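Local atomic coordinates of putative uncharacterized protein PH0594 (Pyrococcus horikoshii, PDB entry 4HXF), a protein that probably cleaves peptides as a serine protease of the prolyl oligopeptidase family, an acylaminoacyl peptidase that selects its substrates by assembling into a self-compartmentalizing hexamer. Residues Lys406-Val411 with Arg602-Tyr607; Ile460-Ile465 with Asn473-Gln478; Cys549-Ser554 with Ile570-Lys575. All coordinates share one frame; numbering follows the deposited sequence. Where two conformers were deposited one is given.

In the fold
All three contacts belong to the alpha/beta hydrolase domain, and each reaches its mixed eight-stranded sheet. Following the chain from the N terminus, residues 406-411 lead from helix 398-405 into strand 409-413 and open the widest loop, which contact 1 closes only at the end of helix 586-605. Contacts 2 and 3 are nested inside it, one after the other without crossing: each brings a strand together with a helix of a beta-alpha-beta unit, around strand 460-465 and strand 568-573 respectively. Contacts 1 and 2 touch, Leu-604 CD1 lying 3.5 Å from Gly-461 N. The centres of contacts 2 and 3 are about 17 Å apart, and those two do not touch.

Contact 1 of 3, residues Lys406-Val411 with Arg602-Tyr607; sequences KGYYIV and RKLKKY
Lys-605 reaches over from helix 586-605 and gives its ammonium group to a backbone carbonyl, NZ lying 2.7 Å from Lys-406 O. The C=O...N angle of 165° places the nitrogen almost in line with the carbonyl bond. A bend at chi3 (-84°) in an otherwise extended chain turns CE and NZ toward this oxygen. On the way the lysine crosses Tyr-408 at about a right angle: its CB lies 3.4 Å from Tyr-408 OH, and its CE is 3.9 Å from Tyr-408 CE1, set obliquely to the ring. Leu-604 runs past the tyrosine in the opposite direction, its CD2 meeting the ring edge 4.0 Å from Tyr-408 CE2.

The accepting carbonyl sits where helix 398-405 ends in a Schellman motif, with Gly-407 at positive phi as the C' residue, just before the chain enters strand 409-413. In the alpha/beta hydrolase fold of this domain, the contact therefore joins one helix end, and the strand following it, to the C-terminal part of helix 586-605.

One turn back along that helix, Glu-601 OE1 takes both a salt bridge from Lys-605 NZ and a hydrogen bond with Tyr-408 OH, fixing the two crossing side chains to one oxygen. With an alanine in place of Tyr-408, Glu-601 would probably lose its phenol partner and a gap would open beside Leu-604 and the lysine chain. Tyr-408 also packs on Phe-600, Met-403, Pro-379 and Ile-381. Lys-406 also rests on Glu-601, whose negative charge probably tempers the closeness of Lys-406 NZ and Lys-605 NZ, 5.6 Å apart.

Contact 2 of 3, residues Ile460-Ile465 with Asn473-Gln478; sequences IGITGI and NWALTQ
Ile-462 points from its strand toward the helix and meets two neighbouring residues there with two different branches. The longer branch is extended, CG1 anti to the backbone N (chi1 -171°), and this carries its terminal CD1 up to Ala-475, whose CB lies 3.8 Å from it. The shorter branch, CG2, sits between the backbone N and the carbonyl carbon and faces Leu-476, with Leu-476 CD1 3.6 Å away from Ile-462 CG2. Here the two side chains run in opposite directions, and these two methyls meet tip to tip. Ala-475 takes the end of the long branch, Leu-476 the tip of the short one. The small Ala-475 is consistent with the close approach of helix and strand at this point, the CA atoms of Ile-462 and Ala-475 being 8.1 Å apart.

The pair belongs to a beta-alpha-beta unit in which helix 467-478 links strand 460-465 to strand 484-488. The sharp turn between strand and helix, with Gly-464 before it and Ser-466 in the inhibitor pocket, is consistent with the nucleophile elbow of alpha/beta hydrolases. Phe-482 and Val-384 also pack on Ile-462, and Phe-438 on Ala-475.

Beyond the touching residues, the last turn of the helix also carries side-chain bonds of its own. Thr-477 OG1 donates to Trp-474 O over 2.8 Å, at a C=O...O angle of 121° and slightly tilted from the carbonyl plane. The same hydroxyl accepts a bent bond from Gln-478 NE2 (3.1 Å from OG1, angle at the hydrogen 137°). Gln-478 folds back so that its CG lies 3.5 Å above the Trp-474 ring, over its centre, while Phe-438 and Tyr-530 make edge-to-face contacts with the same indole.

Contact 3 of 3, residues Cys549-Ser554 with Ile570-Lys575; sequences CPLDQS and IAIFKK
Leu-551 and Ser-554 face Ile-572 and Ile-570, so that helix 552-563 and the residues leading into it lie against the edge strand of this chain's sheet. The first segment begins at the active-site end, where Cys-549 touches the bound chloromethyl ketone inhibitor and packs on His-578. After Pro-550, whose carbonyl O accepts a bond from Gln-553 N at 3.0 Å, the chain turns into helix 552-563.

Leu-551 then reaches out with CG anti to the backbone N (chi1 -176°) and crosses Ile-572 at about a right angle, its CD1 4.1 Å from Ile-572 CG2. Trp-140 of the second subunit packs on this leucine, and Phe-146 of that subunit on Ile-572.

At Ser-554, CB rather than the hydroxyl meets the strand: Ile-570 CD1 lies 3.9 Å from Ser-554 CB and 4.0 Å from Ser-554 C. OG, held beside the backbone N, is hydrogen-bonded to His-542 ND1, and Cys-549 O bonds the other nitrogen of that imidazole.

Helix and strand belong to the beta-alpha-beta unit 538-543, 552-563, 568-573. Residues 570-573 also pair antiparallel with a strand of the second subunit, carrying the sheet across the interface of the hexamer. Across the two segments only carbon meets carbon, with no polar pair, which is consistent with a hold through shape and burial, while the serine's polar end is satisfied by His-542.

Contact 1 of 3, residues Lys406-Val411 with Arg602-Tyr607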
loop_
_atom_site.group_PDB
_atom_site.type_symbol
_atom_site.label_atom_id
_atom_site.label_comp_id
_atom_site.label_asym_id
_atom_site.label_seq_id
_atom_site.Cartn_x
_atom_site.Cartn_y
_atom_site.Cartn_z
ATOM N N LYS A 406 40.595 -20.712 -14.648
ATOM C CA LYS A 406 39.986 -21.330 -15.815
ATOM C C LYS A 406 40.994 -21.721 -16.909
ATOM O O LYS A 406 40.587 -22.077 -18.016
ATOM C CB LYS A 406 38.907 -20.421 -16.401
ATOM C CG LYS A 406 37.832 -20.169 -15.378
ATOM C CD LYS A 406 36.921 -19.174 -15.874
ATOM C CE LYS A 406 36.019 -19.760 -16.997
ATOM N NZ LYS A 406 35.174 -20.916 -16.504
ATOM N N GLY A 407 42.286 -21.689 -16.614
ATOM C CA GLY A 407 43.272 -22.333 -17.479
ATOM C C GLY A 407 43.950 -21.325 -18.420
ATOM O O GLY A 407 44.572 -21.735 -19.414
ATOM N N TYR A 408 43.897 -20.038 -18.075
ATOM C CA TYR A 408 44.567 -19.004 -18.893
ATOM C C TYR A 408 45.831 -18.433 -18.246
ATOM O O TYR A 408 45.853 -18.195 -17.048
ATOM C CB TYR A 408 43.664 -17.804 -19.238
ATOM C CG TYR A 408 42.355 -18.063 -19.951
ATOM C CD1 TYR A 408 41.246 -18.622 -19.308
ATOM C CD2 TYR A 408 42.241 -17.804 -21.316
ATOM C CE1 TYR A 408 40.071 -18.928 -19.968
ATOM C CE2 TYR A 408 41.037 -18.112 -21.977
ATOM C CZ TYR A 408 39.989 -18.610 -21.320
ATOM O OH TYR A 408 38.821 -18.871 -21.984
ATOM N N TYR A 409 46.859 -18.268 -19.055
ATOM C CA TYR A 409 47.923 -17.330 -18.694
ATOM C C TYR A 409 47.320 -15.936 -18.626
ATOM O O TYR A 409 46.495 -15.559 -19.455
ATOM C CB TYR A 409 49.040 -17.290 -19.733
ATOM C CG TYR A 409 50.081 -18.395 -19.586
ATOM C CD1 TYR A 409 49.947 -19.576 -20.311
ATOM C CD2 TYR A 409 51.192 -18.231 -18.759
ATOM C CE1 TYR A 409 50.947 -20.550 -20.280
ATOM C CE2 TYR A 409 52.169 -19.201 -18.691
ATOM C CZ TYR A 409 52.029 -20.359 -19.459
ATOM O OH TYR A 409 53.092 -21.280 -19.336
ATOM N N ILE A 410 47.820 -15.145 -17.708
ATOM C CA ILE A 410 47.466 -13.732 -17.561
ATOM C C ILE A 410 48.801 -12.965 -17.665
ATOM O O ILE A 410 49.814 -13.340 -17.018
ATOM C CB ILE A 410 46.896 -13.472 -16.151
ATOM C CG1 ILE A 410 45.795 -14.501 -15.785
ATOM C CG2 ILE A 410 46.428 -12.042 -15.978
ATOM C CD1 ILE A 410 44.579 -14.519 -16.747
ATOM N N VAL A 411 48.794 -11.948 -18.524
ATOM C CA VAL A 411 50.012 -11.140 -18.696
ATOM C C VAL A 411 49.642 -9.678 -18.671
ATOM O O VAL A 411 48.665 -9.247 -19.236
ATOM C CB VAL A 411 50.823 -11.520 -19.945
ATOM C CG1 VAL A 411 50.138 -11.339 -21.213
ATOM C CG2 VAL A 411 52.192 -10.727 -19.974
ATOM N N ARG A 602 34.636 -18.896 -25.407
ATOM C CA ARG A 602 34.019 -19.195 -26.689
ATOM C C ARG A 602 34.672 -18.527 -27.894
ATOM O O ARG A 602 34.258 -18.852 -29.068
ATOM C CB ARG A 602 32.505 -18.947 -26.637
ATOM C CG ARG A 602 31.787 -19.822 -25.610
ATOM C CD ARG A 602 30.426 -19.296 -25.233
ATOM N NE ARG A 602 29.838 -20.084 -24.162
ATOM C CZ ARG A 602 29.041 -21.148 -24.292
ATOM N NH1 ARG A 602 28.684 -21.649 -25.469
ATOM N NH2 ARG A 602 28.548 -21.706 -23.156
ATOM N N LYS A 603 35.635 -17.604 -27.653
ATOM C CA LYS A 603 36.265 -16.918 -28.722
ATOM C C LYS A 603 37.783 -17.046 -28.704
ATOM O O LYS A 603 38.456 -16.882 -29.744
ATOM C CB LYS A 603 35.817 -15.425 -28.758
ATOM C CG LYS A 603 34.296 -15.292 -28.991
ATOM C CD LYS A 603 33.801 -15.661 -30.341
ATOM C CE LYS A 603 32.292 -15.705 -30.333
ATOM N NZ LYS A 603 31.767 -16.196 -31.613
ATOM N N LEU A 604 38.321 -17.302 -27.537
ATOM C CA LEU A 604 39.768 -17.367 -27.354
ATOM C C LEU A 604 40.273 -18.800 -27.078
ATOM O O LEU A 604 41.096 -19.338 -27.842
ATOM C CB LEU A 604 40.299 -16.398 -26.263
ATOM C CG LEU A 604 41.792 -16.410 -26.052
ATOM C CD1 LEU A 604 42.598 -15.910 -27.274
ATOM C CD2 LEU A 604 42.179 -15.567 -24.815
ATOM N N LYS A 605 39.770 -19.424 -26.021
ATOM C CA LYS A 605 40.227 -20.770 -25.697
ATOM C C LYS A 605 39.895 -21.743 -26.853
ATOM O O LYS A 605 40.731 -22.595 -27.241
ATOM C CB LYS A 605 39.514 -21.206 -24.392
ATOM C CG LYS A 605 39.930 -22.581 -23.937
ATOM C CD LYS A 605 39.217 -23.066 -22.679
ATOM C CE LYS A 605 39.930 -22.526 -21.374
ATOM N NZ LYS A 605 39.095 -22.714 -20.114
ATOM N N LYS A 606 38.663 -21.618 -27.353
ATOM C CA LYS A 606 38.198 -22.429 -28.513
ATOM C C LYS A 606 37.105 -21.683 -29.253
ATOM O O LYS A 606 35.915 -21.671 -28.763
ATOM C CB LYS A 606 37.634 -23.774 -28.016
ATOM N N TYR A 607 37.428 -21.235 -30.469
ATOM C CA TYR A 607 36.495 -20.380 -31.221
ATOM C C TYR A 607 35.253 -21.157 -31.628
ATOM O O TYR A 607 35.331 -22.232 -32.209
ATOM C CB TYR A 607 37.125 -19.776 -32.477
ATOM C CG TYR A 607 36.139 -18.912 -33.261
ATOM C CD1 TYR A 607 35.949 -17.566 -32.929
ATOM C CD2 TYR A 607 35.340 -19.456 -34.267
ATOM C CE1 TYR A 607 34.994 -16.802 -33.613
ATOM C CE2 TYR A 607 34.403 -18.707 -34.948
ATOM C CZ TYR A 607 34.253 -17.361 -34.639
ATOM O OH TYR A 607 33.330 -16.591 -35.285
#

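Contact 2 of 3, residues Ile460-Ile465 with Asn473-Gln478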
loop_
_atom_site.group_PDB
_atom_site.type_symbol
_atom_site.label_atom_id
_atom_site.label_comp_id
_atom_site.label_asym_id
_atom_site.label_seq_id
_atom_site.Cartn_x
_atom_site.Cartn_y
_atom_site.Cartn_z
ATOM N N ILE A 460 46.195 -15.740 -28.111
ATOM C CA ILE A 460 46.412 -14.559 -27.261
ATOM C C ILE A 460 45.258 -13.586 -27.438
ATOM O O ILE A 460 44.951 -13.223 -28.574
ATOM C CB ILE A 460 47.699 -13.840 -27.601
ATOM C CG1 ILE A 460 48.886 -14.857 -27.547
ATOM C CG2 ILE A 460 47.935 -12.674 -26.567
ATOM C CD1 ILE A 460 50.238 -14.206 -27.981
ATOM N N GLY A 461 44.627 -13.201 -26.340
ATOM C CA GLY A 461 43.570 -12.199 -26.364
ATOM C C GLY A 461 44.018 -10.997 -25.565
ATOM O O GLY A 461 45.083 -11.023 -24.887
ATOM N N ILE A 462 43.249 -9.933 -25.607
ATOM C CA ILE A 462 43.554 -8.698 -24.949
ATOM C C ILE A 462 42.311 -8.033 -24.442
ATOM O O ILE A 462 41.199 -8.159 -25.009
ATOM C CB ILE A 462 44.335 -7.747 -25.876
ATOM C CG1 ILE A 462 44.846 -6.531 -25.128
ATOM C CG2 ILE A 462 43.539 -7.445 -27.193
ATOM C CD1 ILE A 462 45.915 -5.741 -25.936
ATOM N N THR A 463 42.396 -7.475 -23.249
ATOM C CA THR A 463 41.268 -6.776 -22.638
ATOM C C THR A 463 41.720 -5.576 -21.786
ATOM O O THR A 463 42.845 -5.576 -21.293
ATOM C CB THR A 463 40.431 -7.739 -21.758
ATOM O OG1 THR A 463 39.231 -7.119 -21.275
ATOM C CG2 THR A 463 41.253 -8.334 -20.528
ATOM N N GLY A 464 40.845 -4.615 -21.605
ATOM C CA GLY A 464 41.029 -3.540 -20.694
ATOM C C GLY A 464 39.861 -2.670 -20.569
ATOM O O GLY A 464 38.919 -2.744 -21.394
ATOM N N ILE A 465 39.832 -1.905 -19.509
ATOM C CA ILE A 465 38.803 -0.921 -19.238
ATOM C C ILE A 465 39.377 0.490 -19.360
ATOM O O ILE A 465 40.539 0.763 -18.962
ATOM C CB ILE A 465 38.263 -1.086 -17.797
ATOM C CG1 ILE A 465 37.772 -2.515 -17.531
ATOM C CG2 ILE A 465 37.196 -0.066 -17.410
ATOM C CD1 ILE A 465 37.606 -2.886 -16.041
ATOM N N ASN A 473 40.958 -1.768 -28.244
ATOM C CA ASN A 473 40.478 -1.293 -29.576
ATOM C C ASN A 473 41.619 -1.106 -30.561
ATOM O O ASN A 473 41.674 -1.545 -31.730
ATOM C CB ASN A 473 39.703 0.034 -29.478
ATOM C CG ASN A 473 38.445 -0.025 -28.657
ATOM O OD1 ASN A 473 37.877 -1.100 -28.387
ATOM N ND2 ASN A 473 37.947 1.195 -28.266
ATOM N N TRP A 474 42.642 -0.386 -30.071
ATOM C CA TRP A 474 43.798 -0.017 -30.871
ATOM C C TRP A 474 44.559 -1.205 -31.308
ATOM O O TRP A 474 44.872 -1.405 -32.486
ATOM C CB TRP A 474 44.658 0.896 -30.035
ATOM C CG TRP A 474 45.828 1.505 -30.798
ATOM C CD1 TRP A 474 47.131 1.277 -30.514
ATOM C CD2 TRP A 474 45.815 2.573 -31.822
ATOM N NE1 TRP A 474 47.949 1.989 -31.330
ATOM C CE2 TRP A 474 47.200 2.815 -32.162
ATOM C CE3 TRP A 474 44.830 3.251 -32.534
ATOM C CZ2 TRP A 474 47.567 3.786 -33.027
ATOM C CZ3 TRP A 474 45.199 4.182 -33.473
ATOM C CH2 TRP A 474 46.526 4.464 -33.749
ATOM N N ALA A 475 44.808 -2.122 -30.385
ATOM C CA ALA A 475 45.556 -3.336 -30.648
ATOM C C ALA A 475 44.904 -4.177 -31.764
ATOM O O ALA A 475 45.586 -4.710 -32.678
ATOM C CB ALA A 475 45.614 -4.190 -29.382
ATOM N N LEU A 476 43.571 -4.216 -31.743
ATOM C CA LEU A 476 42.894 -5.054 -32.759
ATOM C C LEU A 476 42.922 -4.373 -34.111
ATOM O O LEU A 476 42.820 -5.015 -35.162
ATOM C CB LEU A 476 41.443 -5.330 -32.373
ATOM C CG LEU A 476 41.225 -6.609 -31.572
ATOM C CD1 LEU A 476 42.187 -6.963 -30.481
ATOM C CD2 LEU A 476 39.701 -6.802 -31.265
ATOM N N THR A 477 43.126 -3.062 -34.116
ATOM C CA THR A 477 43.267 -2.336 -35.369
ATOM C C THR A 477 44.699 -2.244 -35.881
ATOM O O THR A 477 44.950 -1.985 -37.053
ATOM C CB THR A 477 42.759 -0.875 -35.340
ATOM O OG1 THR A 477 43.591 -0.065 -34.521
ATOM C CG2 THR A 477 41.270 -0.721 -34.972
ATOM N N GLN A 478 45.716 -2.518 -35.004
ATOM C CA GLN A 478 47.094 -2.278 -35.398
ATOM C C GLN A 478 47.944 -3.548 -35.415
ATOM O O GLN A 478 49.082 -3.494 -35.879
ATOM C CB GLN A 478 47.726 -1.325 -34.406
ATOM C CG GLN A 478 47.069 0.063 -34.321
ATOM C CD GLN A 478 47.062 0.778 -35.644
ATOM O OE1 GLN A 478 48.055 0.748 -36.402
ATOM N NE2 GLN A 478 45.933 1.506 -35.918
#

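Contact 3 of 3, residues Cys549-Ser554 with Ile570-Lys575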
loop_
_atom_site.group_PDB
_atom_site.type_symbol
_atom_site.label_atom_id
_atom_site.label_comp_id
_atom_site.label_asym_id
_atom_site.label_seq_id
_atom_site.Cartn_x
_atom_site.Cartn_y
_atom_site.Cartn_z
ATOM N N CYS A 549 33.975 8.160 -20.066
ATOM C CA CYS A 549 34.026 7.663 -21.425
ATOM C C CYS A 549 32.563 7.415 -21.802
ATOM O O CYS A 549 32.011 6.311 -21.567
ATOM C CB CYS A 549 34.836 6.403 -21.590
ATOM S SG CYS A 549 36.602 6.626 -21.140
ATOM N N PRO A 550 31.967 8.414 -22.423
ATOM C CA PRO A 550 30.563 8.229 -22.749
ATOM C C PRO A 550 30.308 7.150 -23.788
ATOM O O PRO A 550 31.187 6.620 -24.427
ATOM C CB PRO A 550 30.113 9.613 -23.248
ATOM C CG PRO A 550 31.103 10.590 -22.649
ATOM C CD PRO A 550 32.394 9.840 -22.621
ATOM N N LEU A 551 29.013 6.802 -23.840
ATOM C CA LEU A 551 28.503 5.664 -24.687
ATOM C C LEU A 551 28.994 5.639 -26.109
ATOM O O LEU A 551 29.225 4.566 -26.659
ATOM C CB LEU A 551 27.008 5.632 -24.592
ATOM C CG LEU A 551 26.374 4.414 -25.378
ATOM C CD1 LEU A 551 26.786 3.023 -24.841
ATOM C CD2 LEU A 551 24.802 4.613 -25.380
ATOM N N ASP A 552 29.087 6.807 -26.748
ATOM C CA ASP A 552 29.513 6.945 -28.123
ATOM C C ASP A 552 30.831 6.197 -28.358
ATOM O O ASP A 552 31.070 5.601 -29.406
ATOM C CB ASP A 552 29.604 8.398 -28.603
ATOM C CG ASP A 552 30.680 9.170 -27.900
ATOM O OD1 ASP A 552 31.478 9.774 -28.624
ATOM O OD2 ASP A 552 30.694 9.167 -26.626
ATOM N N GLN A 553 31.670 6.199 -27.342
ATOM C CA GLN A 553 32.994 5.596 -27.515
ATOM C C GLN A 553 32.916 4.105 -27.842
ATOM O O GLN A 553 33.732 3.604 -28.597
ATOM C CB GLN A 553 33.881 5.762 -26.281
ATOM C CG GLN A 553 34.273 7.203 -25.935
ATOM C CD GLN A 553 35.003 7.882 -27.103
ATOM O OE1 GLN A 553 35.608 7.158 -27.922
ATOM N NE2 GLN A 553 34.925 9.241 -27.223
ATOM N N SER A 554 31.971 3.409 -27.277
ATOM C CA SER A 554 31.716 1.985 -27.597
ATOM C C SER A 554 30.741 1.854 -28.733
ATOM O O SER A 554 30.996 1.047 -29.642
ATOM C CB SER A 554 31.276 1.096 -26.434
ATOM O OG SER A 554 32.319 0.988 -25.434
ATOM N N ILE A 570 27.966 -5.961 -28.523
ATOM C CA ILE A 570 27.922 -4.901 -27.493
ATOM C C ILE A 570 26.957 -5.183 -26.380
ATOM O O ILE A 570 25.791 -5.563 -26.594
ATOM C CB ILE A 570 27.871 -3.443 -28.055
ATOM C CG1 ILE A 570 28.099 -2.426 -26.994
ATOM C CG2 ILE A 570 26.527 -3.196 -28.787
ATOM C CD1 ILE A 570 28.155 -0.974 -27.512
ATOM N N ALA A 571 27.513 -5.062 -25.126
ATOM C CA ALA A 571 26.717 -5.213 -23.905
ATOM C C ALA A 571 26.644 -3.841 -23.277
ATOM O O ALA A 571 27.713 -3.300 -22.909
ATOM C CB ALA A 571 27.340 -6.285 -22.959
ATOM N N ILE A 572 25.448 -3.276 -23.143
ATOM C CA ILE A 572 25.226 -1.935 -22.619
ATOM C C ILE A 572 24.506 -2.067 -21.298
ATOM O O ILE A 572 23.325 -2.465 -21.207
ATOM C CB ILE A 572 24.444 -1.015 -23.552
ATOM C CG1 ILE A 572 25.171 -0.975 -24.924
ATOM C CG2 ILE A 572 24.325 0.385 -22.927
ATOM C CD1 ILE A 572 24.349 -0.233 -26.016
ATOM N N PHE A 573 25.249 -1.936 -20.199
ATOM C CA PHE A 573 24.640 -2.025 -18.889
ATOM C C PHE A 573 23.854 -0.748 -18.600
ATOM O O PHE A 573 24.304 0.352 -18.914
ATOM C CB PHE A 573 25.754 -2.232 -17.854
ATOM C CG PHE A 573 26.266 -3.682 -17.794
ATOM C CD1 PHE A 573 27.112 -4.140 -18.795
ATOM C CD2 PHE A 573 25.745 -4.638 -16.893
ATOM C CE1 PHE A 573 27.519 -5.434 -18.831
ATOM C CE2 PHE A 573 26.153 -5.934 -16.961
ATOM C CZ PHE A 573 26.989 -6.355 -17.950
ATOM N N LYS A 574 22.652 -0.952 -18.154
ATOM C CA LYS A 574 21.620 0.078 -18.053
ATOM C C LYS A 574 21.958 1.058 -16.934
ATOM O O LYS A 574 21.559 2.229 -17.038
ATOM C CB LYS A 574 20.265 -0.554 -17.804
ATOM C CG LYS A 574 19.743 -1.421 -18.987
ATOM C CD LYS A 574 18.265 -1.639 -18.722
ATOM C CE LYS A 574 17.777 -2.814 -19.539
ATOM N NZ LYS A 574 16.446 -3.285 -19.133
ATOM N N LYS A 575 22.674 0.599 -15.909
ATOM C CA LYS A 575 23.170 1.455 -14.841
ATOM C C LYS A 575 24.664 1.296 -14.749
ATOM O O LYS A 575 25.275 0.403 -15.328
ATOM C CB LYS A 575 22.546 1.128 -13.459
ATOM C CG LYS A 575 21.024 1.155 -13.399
ATOM C CD LYS A 575 20.486 2.554 -13.679
#